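Local structure of cellulosomal scaffoldin anchoring protein C (Acetivibrio cellulolyticus, 4UYP) at residues C[38-42]-C[43-47]. The protein anchors cellulosomes at the bacterial cell surface, this chain being its third cohesin, a type I module that binds the dockerin of the adaptor scaffoldin ScaB. Residues are numbered along the deposited sequence; the frame is centred on the assembly and turned at random.
With SO4 (sulfate ion), chain S.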
loop_
_atom_site.group_PDB
_atom_site.type_symbol
_atom_site.label_atom_id
_atom_site.label_comp_id
_atom_site.label_asym_id
_atom_site.label_seq_id
_atom_site.Cartn_x
_atom_site.Cartn_y
_atom_site.Cartn_z
ATOM N N THR C 38 0.086 -0.983 -7.244
ATOM C CA THR C 38 -1.340 -1.257 -6.861
ATOM C C THR C 38 -1.333 -2.281 -5.768
ATOM O O THR C 38 -0.615 -3.286 -5.828
ATOM C CB THR C 38 -2.171 -1.927 -8.016
ATOM O OG1 THR C 38 -1.594 -3.152 -8.410
ATOM C CG2 THR C 38 -2.231 -0.946 -9.250
ATOM N N ASN C 39 -2.204 -2.108 -4.745
ATOM C CA ASN C 39 -2.496 -3.213 -3.827
ATOM C C ASN C 39 -3.878 -3.835 -4.094
ATOM O O ASN C 39 -4.735 -3.223 -4.691
ATOM C CB ASN C 39 -2.471 -2.654 -2.361
ATOM C CG ASN C 39 -1.018 -2.257 -1.949
ATOM O OD1 ASN C 39 -0.711 -1.029 -1.982
ATOM N ND2 ASN C 39 -0.190 -3.201 -1.645
ATOM N N PHE C 40 -3.920 -5.006 -3.524
ATOM C CA PHE C 40 -5.168 -5.812 -3.609
ATOM C C PHE C 40 -5.139 -6.827 -2.480
ATOM O O PHE C 40 -4.098 -7.171 -1.916
ATOM C CB PHE C 40 -5.247 -6.572 -4.966
ATOM C CG PHE C 40 -4.016 -7.445 -5.264
ATOM C CD1 PHE C 40 -2.873 -6.840 -5.946
ATOM C CD2 PHE C 40 -3.924 -8.850 -4.898
ATOM C CE1 PHE C 40 -1.753 -7.643 -6.251
ATOM C CE2 PHE C 40 -2.804 -9.611 -5.213
ATOM C CZ PHE C 40 -1.698 -8.996 -5.889
ATOM N N ASP C 41 -6.351 -7.309 -2.113
ATOM C CA ASP C 41 -6.460 -8.385 -1.161
ATOM C C ASP C 41 -6.119 -9.713 -1.682
ATOM O O ASP C 41 -6.800 -10.158 -2.625
ATOM C CB ASP C 41 -7.919 -8.380 -0.532
ATOM C CG ASP C 41 -8.080 -9.502 0.476
ATOM O OD1 ASP C 41 -7.458 -10.559 0.448
ATOM O OD2 ASP C 41 -9.186 -9.379 1.141
ATOM N N PRO C 42 -4.957 -10.357 -1.356
ATOM C CA PRO C 42 -4.479 -11.493 -2.060
ATOM C C PRO C 42 -5.251 -12.798 -1.894
ATOM O O PRO C 42 -4.961 -13.762 -2.582
ATOM C CB PRO C 42 -2.986 -11.602 -1.569
ATOM C CG PRO C 42 -3.132 -11.082 -0.200
ATOM C CD PRO C 42 -4.055 -9.975 -0.214
ATOM N N GLN C 43 -6.213 -12.744 -0.958
ATOM C CA GLN C 43 -7.119 -13.947 -0.909
ATOM C C GLN C 43 -8.366 -13.764 -1.666
ATOM O O GLN C 43 -9.207 -14.631 -1.728
ATOM C CB GLN C 43 -7.394 -14.515 0.453
ATOM C CG GLN C 43 -6.136 -15.120 1.159
ATOM C CD GLN C 43 -5.632 -16.332 0.471
ATOM O OE1 GLN C 43 -6.430 -17.068 -0.121
ATOM N NE2 GLN C 43 -4.393 -16.604 0.598
ATOM N N LYS C 44 -8.463 -12.582 -2.354
ATOM C CA LYS C 44 -9.580 -12.356 -3.271
ATOM C C LYS C 44 -9.156 -12.468 -4.715
ATOM O O LYS C 44 -9.849 -13.045 -5.538
ATOM C CB LYS C 44 -10.204 -10.928 -3.070
ATOM C CG LYS C 44 -10.727 -10.714 -1.588
ATOM C CD LYS C 44 -11.762 -11.742 -1.174
ATOM C CE LYS C 44 -12.425 -11.347 0.174
ATOM N NZ LYS C 44 -11.401 -11.273 1.204
ATOM N N VAL C 45 -8.050 -11.826 -5.062
ATOM C CA VAL C 45 -7.508 -11.879 -6.416
ATOM C C VAL C 45 -6.009 -12.083 -6.279
ATOM O O VAL C 45 -5.370 -11.728 -5.285
ATOM C CB VAL C 45 -7.758 -10.590 -7.220
ATOM C CG1 VAL C 45 -9.288 -10.423 -7.432
ATOM C CG2 VAL C 45 -7.157 -9.349 -6.578
ATOM N N THR C 46 -5.443 -12.574 -7.359
ATOM C CA THR C 46 -3.988 -12.711 -7.467
ATOM C C THR C 46 -3.615 -12.292 -8.911
ATOM O O THR C 46 -4.427 -12.359 -9.866
ATOM C CB THR C 46 -3.451 -14.116 -7.226
ATOM O OG1 THR C 46 -4.204 -15.088 -8.004
ATOM C CG2 THR C 46 -3.460 -14.371 -5.758
ATOM N N VAL C 47 -2.381 -11.861 -9.116
ATOM C CA VAL C 47 -1.961 -11.459 -10.471
ATOM C C VAL C 47 -1.541 -12.673 -11.306
ATOM O O VAL C 47 -0.668 -13.462 -10.891
ATOM C CB VAL C 47 -0.777 -10.478 -10.412
ATOM C CG1 VAL C 47 -0.284 -10.083 -11.822
ATOM C CG2 VAL C 47 -1.167 -9.208 -9.650
HETATM S S SO4 S . -11.250 -15.291 2.022
HETATM O O1 SO4 S . -12.710 -14.848 1.822
HETATM O O2 SO4 S . -11.182 -15.684 3.498
HETATM O O3 SO4 S . -10.182 -14.252 1.665
HETATM O O4 SO4 S . -10.958 -16.426 1.078
#
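D41 grips Q43, K44 and V45 with three oxygens. OD1 accepts the backbone N of Q43 at 2.9 Å, closing an Asx turn over P42; CG stands anti to the D41 N (chi1 180°), which turns the carboxylate forward along the chain. OD2 forms a salt bridge with K44 NZ at 2.9 Å, the ammonium meeting its syn side but 34° out of the carboxylate plane, reached by a lysine chain bent at chi2 and chi4. K44 NZ also forms a salt bridge with E128 of another copy of the protein and donates to O3 of a sulfate, probably from the crystallisation liquor. The carbonyl O of D41 takes K44 N from above its plane at 3.0 Å, the i to i+3 bond of a type I turn, and V45 N (i+4) almost straight on at 3.2 Å. P42, its phi held near -70° by the ring, suits the second position; its CA makes a CA-H...O contact with V45 O at 3.4 Å. The buried F40 ring lies obliquely against V45 and V47, CD2 3.7 Å from V45 CG2, an aromatic and branched valines suiting the core. The turn links strand 33-39 to the non-adjacent strand 45-52 of the cohesin beta-sandwich, beside the bound dockerin.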